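PDB 2HFS: mevalonate kinase, putative from Leishmania major, which probably catalyses the ATP-dependent phosphorylation of (R)-mevalonate to (R)-5-phosphomevalonate, an early step in isoprenoid and sterol biosynthesis. Local coordinates for residues V30-E35 with N206-M211; A66-I71 with A316-R321; D96-F101 with S127-L132; V145-Y150 with G156-A161. One frame throughout, in Å; residues are numbered along the deposited sequence.

Contact 1 of 4, residues V30-E35 with N206-M211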
# COMPACT_ATOMS: atom_id res chain seq x y z
N VAL A 30 6.79 -13.82 -0.01
CA VAL A 30 6.32 -13.70 -1.38
C VAL A 30 7.47 -13.65 -2.41
O VAL A 30 7.34 -14.17 -3.53
CB VAL A 30 5.40 -12.46 -1.53
CG1 VAL A 30 6.19 -11.15 -1.28
CG2 VAL A 30 4.71 -12.44 -2.87
N VAL A 31 8.58 -13.02 -2.03
CA VAL A 31 9.80 -12.97 -2.84
C VAL A 31 10.27 -14.39 -3.19
O VAL A 31 10.89 -14.60 -4.24
CB VAL A 31 10.90 -12.16 -2.11
CG1 VAL A 31 12.26 -12.24 -2.81
CG2 VAL A 31 10.45 -10.71 -1.96
N HIS A 32 9.95 -15.35 -2.33
CA HIS A 32 10.42 -16.73 -2.47
C HIS A 32 9.33 -17.69 -2.92
O HIS A 32 9.49 -18.92 -2.84
CB HIS A 32 11.10 -17.17 -1.17
CG HIS A 32 12.27 -16.31 -0.81
ND1 HIS A 32 13.57 -16.68 -1.10
CD2 HIS A 32 12.33 -15.07 -0.28
CE1 HIS A 32 14.39 -15.72 -0.71
NE2 HIS A 32 13.66 -14.72 -0.24
N GLY A 33 8.22 -17.12 -3.38
CA GLY A 33 7.19 -17.87 -4.09
C GLY A 33 5.93 -18.12 -3.31
O GLY A 33 5.04 -18.82 -3.79
N ALA A 34 5.84 -17.56 -2.11
CA ALA A 34 4.68 -17.77 -1.25
C ALA A 34 3.56 -16.85 -1.69
O ALA A 34 3.80 -15.82 -2.32
CB ALA A 34 5.06 -17.51 0.21
N GLU A 35 2.32 -17.21 -1.38
CA GLU A 35 1.18 -16.34 -1.69
C GLU A 35 1.13 -15.22 -0.65
O GLU A 35 1.48 -15.44 0.52
CB GLU A 35 -0.13 -17.12 -1.67
CG GLU A 35 -0.18 -18.37 -2.56
CD GLU A 35 -1.56 -19.00 -2.62
OE1 GLU A 35 -2.46 -18.63 -1.84
OE2 GLU A 35 -1.77 -19.88 -3.48
N ASN A 206 17.42 -8.22 0.56
CA ASN A 206 18.72 -8.87 0.33
C ASN A 206 19.33 -9.49 1.58
O ASN A 206 19.95 -10.57 1.51
CB ASN A 206 19.66 -7.91 -0.38
CG ASN A 206 19.15 -7.53 -1.75
OD1 ASN A 206 18.61 -8.38 -2.48
ND2 ASN A 206 19.30 -6.26 -2.12
N ASP A 207 19.14 -8.85 2.73
CA ASP A 207 19.45 -9.49 4.02
C ASP A 207 18.71 -10.82 4.18
O ASP A 207 19.29 -11.79 4.67
CB ASP A 207 19.10 -8.57 5.20
CG ASP A 207 20.15 -7.50 5.45
OD1 ASP A 207 21.15 -7.45 4.71
OD2 ASP A 207 20.04 -6.66 6.35
N VAL A 208 17.45 -10.88 3.76
CA VAL A 208 16.68 -12.13 3.83
C VAL A 208 17.26 -13.17 2.87
O VAL A 208 17.37 -14.35 3.22
CB VAL A 208 15.14 -11.90 3.62
CG1 VAL A 208 14.36 -13.22 3.73
CG2 VAL A 208 14.61 -10.91 4.65
N HIS A 209 17.66 -12.75 1.66
CA HIS A 209 18.28 -13.68 0.70
C HIS A 209 19.53 -14.31 1.27
O HIS A 209 19.76 -15.51 1.13
CB HIS A 209 18.68 -12.95 -0.58
CG HIS A 209 17.57 -12.80 -1.58
ND1 HIS A 209 16.90 -13.87 -2.13
CD2 HIS A 209 17.06 -11.69 -2.17
CE1 HIS A 209 16.00 -13.43 -2.99
NE2 HIS A 209 16.08 -12.11 -3.04
N LYS A 210 20.36 -13.47 1.89
CA LYS A 210 21.58 -13.90 2.53
C LYS A 210 21.31 -14.91 3.66
O LYS A 210 21.98 -15.94 3.76
CB LYS A 210 22.35 -12.68 3.05
N MSE A 211 20.30 -14.64 4.49
CA MSE A 211 19.99 -15.59 5.56
C MSE A 211 19.59 -16.95 4.98
O MSE A 211 19.94 -18.00 5.52
CB MSE A 211 18.87 -15.06 6.46
CG MSE A 211 18.53 -16.04 7.57
SE MSE A 211 16.70 -15.78 8.10
CE MSE A 211 16.57 -17.20 9.53
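His32 and His209 meet ring against ring, with CE1 of His32 3.4 Å from ND1 of His209. The ring centroids lie 4.9 Å apart and the planes are inclined at 54°, so the rings meet obliquely. Val31 adds a methyl to the same histidine, its CG1 standing 3.8 Å from His209 NE2. On the helix side Val208 makes a looser approach, CG1 to His32 NE2 at 4.3 Å. The imidazole of His209 starts from a bond that is not aimed at the loop; with CG anti to the carbonyl carbon (chi1 -84°) it swings off the helix flank and closes the distance.

Further out, Gly33 N bonds back to Val30 O at 3.1 Å and so helps to fix the turn that presents Val31 and His32. Helix 216-239 supplies Phe219 and Tyr223 beside His32, while Phe219 also touches Val208. The ND1 of His32 is hydrogen-bonded to Lys212 NZ, one residue beyond the segment on helix 201-214. No hydrogen bond joins the two segments themselves, so they are held by van der Waals contact, and a lysine donor at ND1 would be consistent with His32 carrying its proton on NE2.

Contact 2 of 4, residues A66-I71 with A316-R321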
# COMPACT_ATOMS: atom_id res chain seq x y z
N ALA A 66 0.08 14.40 4.27
CA ALA A 66 1.27 13.59 4.48
C ALA A 66 1.91 13.89 5.84
O ALA A 66 1.77 14.99 6.38
CB ALA A 66 2.25 13.80 3.34
N ILE A 67 2.59 12.89 6.41
CA ILE A 67 3.36 13.12 7.64
C ILE A 67 4.43 14.20 7.39
O ILE A 67 4.80 14.42 6.23
CB ILE A 67 4.02 11.80 8.14
CG1 ILE A 67 4.91 11.18 7.06
CG2 ILE A 67 2.96 10.83 8.59
CD1 ILE A 67 5.97 10.27 7.62
N PRO A 68 4.92 14.85 8.45
CA PRO A 68 5.89 15.93 8.28
C PRO A 68 7.14 15.54 7.50
O PRO A 68 7.79 14.53 7.82
CB PRO A 68 6.26 16.31 9.71
CG PRO A 68 5.07 15.91 10.51
CD PRO A 68 4.60 14.63 9.87
N GLY A 69 7.45 16.34 6.48
CA GLY A 69 8.64 16.14 5.64
C GLY A 69 8.52 15.17 4.48
O GLY A 69 9.40 15.15 3.59
N TYR A 70 7.46 14.36 4.47
CA TYR A 70 7.28 13.33 3.46
C TYR A 70 7.20 13.92 2.06
O TYR A 70 7.87 13.45 1.15
CB TYR A 70 6.06 12.44 3.73
CG TYR A 70 5.80 11.44 2.59
CD1 TYR A 70 6.29 10.15 2.66
CD2 TYR A 70 5.08 11.82 1.45
CE1 TYR A 70 6.07 9.24 1.62
CE2 TYR A 70 4.86 10.91 0.38
CZ TYR A 70 5.36 9.62 0.50
OH TYR A 70 5.16 8.68 -0.49
N ILE A 71 6.36 14.94 1.88
CA ILE A 71 6.17 15.48 0.53
C ILE A 71 7.46 16.11 0.00
O ILE A 71 7.82 15.90 -1.15
CB ILE A 71 4.97 16.44 0.46
CG1 ILE A 71 3.65 15.65 0.52
CG2 ILE A 71 5.04 17.30 -0.83
CD1 ILE A 71 2.42 16.50 0.60
N ALA A 316 4.27 4.47 18.81
CA ALA A 316 3.22 4.67 17.81
C ALA A 316 3.10 6.14 17.39
O ALA A 316 2.18 6.87 17.80
CB ALA A 316 1.89 4.10 18.29
N LYS A 317 4.04 6.55 16.53
CA LYS A 317 4.23 7.95 16.11
C LYS A 317 3.00 8.54 15.37
O LYS A 317 2.63 9.70 15.56
CB LYS A 317 5.50 8.06 15.24
CG LYS A 317 6.26 9.38 15.42
CD LYS A 317 7.59 9.41 14.64
CE LYS A 317 8.52 10.54 15.13
NZ LYS A 317 9.40 10.16 16.30
N PHE A 318 2.37 7.71 14.55
CA PHE A 318 1.25 8.11 13.73
C PHE A 318 0.25 6.99 13.81
O PHE A 318 0.62 5.83 13.67
CB PHE A 318 1.70 8.32 12.28
CG PHE A 318 2.83 9.31 12.13
CD1 PHE A 318 4.12 8.87 11.83
CD2 PHE A 318 2.62 10.67 12.32
CE1 PHE A 318 5.17 9.77 11.69
CE2 PHE A 318 3.67 11.58 12.19
CZ PHE A 318 4.93 11.13 11.88
N ILE A 319 -1.00 7.33 14.08
CA ILE A 319 -2.05 6.33 14.20
C ILE A 319 -3.20 6.69 13.28
O ILE A 319 -3.71 7.81 13.31
CB ILE A 319 -2.56 6.17 15.67
CG1 ILE A 319 -1.38 5.94 16.62
CG2 ILE A 319 -3.57 5.01 15.74
CD1 ILE A 319 -1.69 6.24 18.14
N TRP A 320 -3.60 5.72 12.47
CA TRP A 320 -4.63 5.93 11.47
C TRP A 320 -5.70 4.86 11.60
O TRP A 320 -5.41 3.71 11.96
CB TRP A 320 -4.02 5.91 10.06
CG TRP A 320 -2.88 6.89 9.90
CD1 TRP A 320 -2.93 8.26 10.05
CD2 TRP A 320 -1.52 6.57 9.56
NE1 TRP A 320 -1.69 8.80 9.82
CE2 TRP A 320 -0.80 7.80 9.52
CE3 TRP A 320 -0.83 5.38 9.30
CZ2 TRP A 320 0.56 7.86 9.21
CZ3 TRP A 320 0.53 5.44 8.99
CH2 TRP A 320 1.22 6.67 8.95
N ARG A 321 -6.95 5.25 11.37
CA ARG A 321 -8.05 4.30 11.27
C ARG A 321 -8.31 4.13 9.80
O ARG A 321 -8.75 5.06 9.13
CB ARG A 321 -9.31 4.82 11.95
CG ARG A 321 -9.12 5.17 13.41
CD ARG A 321 -10.33 5.86 14.02
NE ARG A 321 -9.99 6.51 15.28
CZ ARG A 321 -10.44 6.12 16.46
NH1 ARG A 321 -11.25 5.07 16.54
NH2 ARG A 321 -10.10 6.77 17.57
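Ile67 lays its CG2 methyl over the ring of Phe318: the carbon lies 3.6 Å from the ring centroid and only 5° off the normal, a CH-pi contact almost centred over the face. All six ring carbons are therefore at similar distances from this one methyl. The same CG2 meets Trp320 differently, reaching CZ2 at 3.9 Å near the plane of the indole, at its edge. Pro68 approaches Phe318 obliquely, its CD 3.9 Å from CE2. With CG1 of Ile67 flanked by both the backbone N and C (chi1 56°), CG2 is the branch set over the ring, while CD1 only skirts it.

Each aromatic ring has a further neighbour. Lys317 CG sits 3.9 Å above the face of Phe318 opposite Ile67, offset toward the rim, and Phe318 CB lies over one face of Trp320, 3.2 Å above its plane and likewise off-centre. On the other segment a type II turn runs from Ile67 to Tyr70, closed by Tyr70 N to Ile67 O at 3.2 Å, with Gly69 as N-cap of helix 70-88. Trp320 also rests on Val107 and Ser109. A classic beta bulge at Lys317 and Phe318, opposite Gly194, opens strand 318-324. That strand borders a four-stranded antiparallel sheet of order 2-3-1-4, consistent with the ferredoxin-like C-terminal domain of GHMP kinases, against which the loop before helix 70-88 packs.

Contact 3 of 4, residues D96-F101 with S127-L132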
# COMPACT_ATOMS: atom_id res chain seq x y z
N ASP A 96 0.56 24.55 -23.79
CA ASP A 96 -0.32 24.70 -22.63
C ASP A 96 -0.07 23.54 -21.68
O ASP A 96 0.02 22.39 -22.11
CB ASP A 96 -1.79 24.66 -23.03
CG ASP A 96 -2.19 25.79 -23.92
OD1 ASP A 96 -1.46 26.82 -23.95
OD2 ASP A 96 -3.22 25.74 -24.64
N GLY A 97 0.01 23.85 -20.40
CA GLY A 97 0.31 22.86 -19.39
C GLY A 97 -0.93 22.46 -18.62
O GLY A 97 -2.06 22.62 -19.10
N LEU A 98 -0.71 21.95 -17.41
CA LEU A 98 -1.77 21.52 -16.53
C LEU A 98 -1.52 22.01 -15.11
O LEU A 98 -0.38 22.03 -14.64
CB LEU A 98 -1.88 19.97 -16.51
CG LEU A 98 -2.27 19.22 -17.80
CD1 LEU A 98 -2.20 17.71 -17.61
CD2 LEU A 98 -3.66 19.60 -18.32
N LYS A 99 -2.59 22.37 -14.42
CA LYS A 99 -2.53 22.53 -12.99
C LYS A 99 -3.06 21.25 -12.37
O LYS A 99 -4.13 20.78 -12.76
CB LYS A 99 -3.35 23.74 -12.55
CG LYS A 99 -2.60 25.06 -12.74
CD LYS A 99 -3.49 26.28 -12.49
CE LYS A 99 -3.43 26.77 -11.07
NZ LYS A 99 -4.17 28.05 -10.91
N MSE A 100 -2.29 20.71 -11.42
CA MSE A 100 -2.60 19.45 -10.75
C MSE A 100 -2.88 19.76 -9.28
O MSE A 100 -2.06 20.37 -8.58
CB MSE A 100 -1.39 18.52 -10.89
CG MSE A 100 -1.62 17.10 -10.41
SE MSE A 100 -0.02 15.96 -10.67
CE MSE A 100 -0.75 14.42 -9.83
N PHE A 101 -4.05 19.36 -8.79
CA PHE A 101 -4.33 19.45 -7.36
C PHE A 101 -4.33 18.04 -6.77
O PHE A 101 -5.00 17.17 -7.30
CB PHE A 101 -5.67 20.14 -7.11
CG PHE A 101 -6.05 20.20 -5.66
CD1 PHE A 101 -5.64 21.27 -4.86
CD2 PHE A 101 -6.81 19.18 -5.08
CE1 PHE A 101 -5.98 21.34 -3.51
CE2 PHE A 101 -7.16 19.23 -3.72
CZ PHE A 101 -6.75 20.31 -2.94
N SER A 127 -6.77 10.24 -17.93
CA SER A 127 -7.74 9.54 -18.75
C SER A 127 -8.99 10.39 -18.90
O SER A 127 -9.52 10.53 -20.01
CB SER A 127 -8.10 8.17 -18.14
OG SER A 127 -9.02 7.49 -18.99
N GLU A 128 -9.45 10.97 -17.79
CA GLU A 128 -10.61 11.84 -17.89
C GLU A 128 -10.35 13.01 -18.83
O GLU A 128 -11.10 13.22 -19.79
CB GLU A 128 -11.09 12.38 -16.54
CG GLU A 128 -12.33 13.24 -16.71
CD GLU A 128 -12.99 13.71 -15.44
OE1 GLU A 128 -12.64 13.22 -14.35
OE2 GLU A 128 -13.88 14.59 -15.53
N LEU A 129 -9.29 13.77 -18.56
CA LEU A 129 -9.10 15.05 -19.21
C LEU A 129 -8.82 14.89 -20.69
O LEU A 129 -9.29 15.69 -21.51
CB LEU A 129 -7.98 15.82 -18.54
CG LEU A 129 -7.99 17.33 -18.82
CD1 LEU A 129 -8.88 18.00 -17.80
CD2 LEU A 129 -6.59 17.87 -18.70
N TYR A 130 -8.07 13.84 -21.03
CA TYR A 130 -7.74 13.53 -22.42
C TYR A 130 -8.73 12.54 -23.05
O TYR A 130 -8.59 12.14 -24.22
CB TYR A 130 -6.27 13.05 -22.50
CG TYR A 130 -5.31 14.18 -22.18
CD1 TYR A 130 -4.73 14.93 -23.19
CD2 TYR A 130 -5.03 14.54 -20.85
CE1 TYR A 130 -3.87 16.00 -22.90
CE2 TYR A 130 -4.19 15.61 -20.54
CZ TYR A 130 -3.63 16.34 -21.57
OH TYR A 130 -2.77 17.37 -21.26
N GLN A 131 -9.76 12.18 -22.28
CA GLN A 131 -10.79 11.21 -22.68
C GLN A 131 -10.18 9.96 -23.32
O GLN A 131 -10.47 9.63 -24.48
CB GLN A 131 -11.85 11.84 -23.61
CG GLN A 131 -12.76 12.87 -22.96
CD GLN A 131 -13.83 12.27 -22.09
OE1 GLN A 131 -14.83 11.76 -22.59
NE2 GLN A 131 -13.64 12.34 -20.77
N LEU A 132 -9.35 9.27 -22.55
CA LEU A 132 -8.60 8.13 -23.08
C LEU A 132 -9.35 6.83 -22.85
O LEU A 132 -9.00 5.80 -23.44
CB LEU A 132 -7.22 8.03 -22.42
CG LEU A 132 -6.32 9.27 -22.51
CD1 LEU A 132 -5.07 9.07 -21.68
CD2 LEU A 132 -5.98 9.62 -23.98
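Largely apolar packing joins Leu98 to the end of helix 114-130, with the phenol OH of Tyr130 lying against the leucine methyls. The side chains of Leu98 and Leu129 overlap head to tail, and CD2 of Leu98 comes to 3.4 Å from CD2 of Leu129, tighter than usual for methyl carbons. The same Leu98 CD2 is 3.8 Å from Tyr130 OH. The other methyl, CD1 of Leu98, approaches Tyr130 at its edge and near the ring plane, 3.7 Å from OH and 4.1 Å from CE2. A chi2 of 175° sets CD1 anti to CA, toward the tyrosine, and leaves CD2 as the branch beside Leu129.

Polar bonds shape the helix end rather than bridge the segments. Gln131 leaves the helix with positive phi in a Schellman motif, with Leu132 N bonded to Ser127 O at 2.8 Å and Gln131 N to Glu128 O at 3.0 Å. Glu128 O takes a second bond, from Gln131 NE2 at 2.9 Å; it is nearly straight at 169° and arrives in the carbonyl plane on a lone pair.

Leu58 and Leu126 also pack on Leu98. The contact is consequently buried and mainly hydrophobic, between strand 97-103 and the C-terminal turn of helix 114-130, with no hydrogen bond crossing it.

Contact 4 of 4, residues V145-Y150 with G156-A161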
# COMPACT_ATOMS: atom_id res chain seq x y z
N VAL A 145 4.30 2.02 -14.67
CA VAL A 145 5.37 2.72 -15.38
C VAL A 145 5.82 3.89 -14.51
O VAL A 145 7.01 4.12 -14.31
CB VAL A 145 4.90 3.18 -16.80
CG1 VAL A 145 5.77 4.32 -17.34
CG2 VAL A 145 4.85 1.99 -17.77
N GLY A 146 4.84 4.61 -13.95
CA GLY A 146 5.15 5.82 -13.21
C GLY A 146 5.86 5.53 -11.91
O GLY A 146 6.72 6.30 -11.48
N GLU A 147 5.48 4.42 -11.27
CA GLU A 147 6.12 3.93 -10.05
C GLU A 147 7.62 3.72 -10.28
O GLU A 147 8.41 3.64 -9.33
CB GLU A 147 5.48 2.62 -9.61
CG GLU A 147 4.23 2.79 -8.76
CD GLU A 147 4.58 3.22 -7.34
OE1 GLU A 147 4.55 2.36 -6.43
OE2 GLU A 147 4.89 4.42 -7.15
N GLY A 148 8.01 3.61 -11.55
CA GLY A 148 9.42 3.56 -11.93
C GLY A 148 10.20 4.82 -11.56
O GLY A 148 11.42 4.79 -11.53
N GLY A 149 9.49 5.92 -11.29
CA GLY A 149 10.11 7.19 -10.92
C GLY A 149 10.44 7.32 -9.44
O GLY A 149 11.26 8.17 -9.04
N TYR A 150 9.79 6.51 -8.61
CA TYR A 150 10.12 6.41 -7.19
C TYR A 150 11.14 5.29 -6.94
O TYR A 150 11.26 4.36 -7.76
CB TYR A 150 8.86 6.15 -6.36
CG TYR A 150 7.91 7.32 -6.24
CD1 TYR A 150 6.88 7.50 -7.15
CD2 TYR A 150 8.03 8.23 -5.19
CE1 TYR A 150 5.99 8.58 -7.03
CE2 TYR A 150 7.15 9.32 -5.07
CZ TYR A 150 6.14 9.49 -6.00
OH TYR A 150 5.25 10.54 -5.87
N GLY A 156 4.64 -4.57 -8.25
CA GLY A 156 3.31 -4.49 -8.83
C GLY A 156 2.18 -4.42 -7.80
O GLY A 156 1.08 -3.95 -8.13
N ALA A 157 2.44 -4.87 -6.58
CA ALA A 157 1.38 -4.95 -5.57
C ALA A 157 0.82 -3.60 -5.16
O ALA A 157 -0.36 -3.51 -4.83
CB ALA A 157 1.81 -5.76 -4.34
N ASP A 158 1.64 -2.56 -5.18
CA ASP A 158 1.16 -1.25 -4.75
C ASP A 158 0.20 -0.64 -5.78
O ASP A 158 -0.89 -0.22 -5.43
CB ASP A 158 2.31 -0.29 -4.44
CG ASP A 158 3.09 -0.69 -3.20
OD1 ASP A 158 2.91 -1.83 -2.67
OD2 ASP A 158 3.93 0.09 -2.69
N ASN A 159 0.62 -0.61 -7.05
CA ASN A 159 -0.24 -0.11 -8.12
C ASN A 159 -1.50 -0.94 -8.29
O ASN A 159 -2.58 -0.40 -8.54
CB ASN A 159 0.49 0.08 -9.46
CG ASN A 159 1.37 -1.09 -9.84
OD1 ASN A 159 2.54 -1.17 -9.44
ND2 ASN A 159 0.84 -1.97 -10.69
N THR A 160 -1.38 -2.25 -8.13
CA THR A 160 -2.54 -3.11 -8.34
C THR A 160 -3.59 -2.86 -7.23
O THR A 160 -4.78 -2.74 -7.51
CB THR A 160 -2.10 -4.59 -8.42
OG1 THR A 160 -1.24 -4.78 -9.56
CG2 THR A 160 -3.30 -5.48 -8.75
N ALA A 161 -3.14 -2.75 -5.98
CA ALA A 161 -4.05 -2.41 -4.88
C ALA A 161 -4.66 -1.01 -5.08
O ALA A 161 -5.85 -0.80 -4.87
CB ALA A 161 -3.30 -2.47 -3.54
O HOH W 1 3.93 2.80 -3.67
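Glu147, near the C-terminal end of helix 136-146, and Asn159, in the first turn of helix 157-164, bring their CA atoms to 7.8 Å. These are consecutive helices of the N-terminal GHMP kinase region, joined by a short loop. Direct contact between the side chains is slight: Glu147 OE1 lies 4.0 Å from Asp158 CB, and Glu147 CG stands 4.4 Å from Asn159 OD1.

A water does the joining. It donates to Glu147 OE1 and to Asp158 OD2, each at 2.9 Å, while those two oxygens remain 4.4 Å apart. The Glu147 chain is bent at chi2 (-74°), which folds its carboxylate round to the water, and the two carboxylate planes differ by 29°. The other oxygen of each acid has its own partner: Glu147 OE2 bonds to Ser115 OG, and Asp158 OD1 forms a salt bridge with Lys21. Both acids and Lys21 probably lie at the active site, as in related mevalonate kinases. Asn159 turns its ND2 to Asn140 OD1 on helix 136-146, tying the two helices by a second route.

Gly156 is the N-cap of helix 157-164, and its carbonyl O takes two bonds from one residue: Thr160 N at 3.0 Å and Thr160 OG1 at 2.8 Å, the hydroxyl standing 41° out of the carbonyl plane.

How the contacts relate
Along the chain contact 3 closes before contact 4 opens, and both are nested within the long loops closed by contacts 1 and 2, whose segments alternate. Contact 4 is the most central, about 10 Å from the centre of the chain, with its own centre about 20 to 21 Å from those of the other three. Contacts 1 and 3 lie on opposite sides of the chain's centre, their centres about 40 Å apart. Contacts 3 and 4 belong to the N-terminal GHMP kinase region and use the successive helices 114-130 and 136-146. Contacts 1 and 2 instead bring earlier parts of the chain against helix 201-214 and strand 318-324, joining the early and late portions of the kinase.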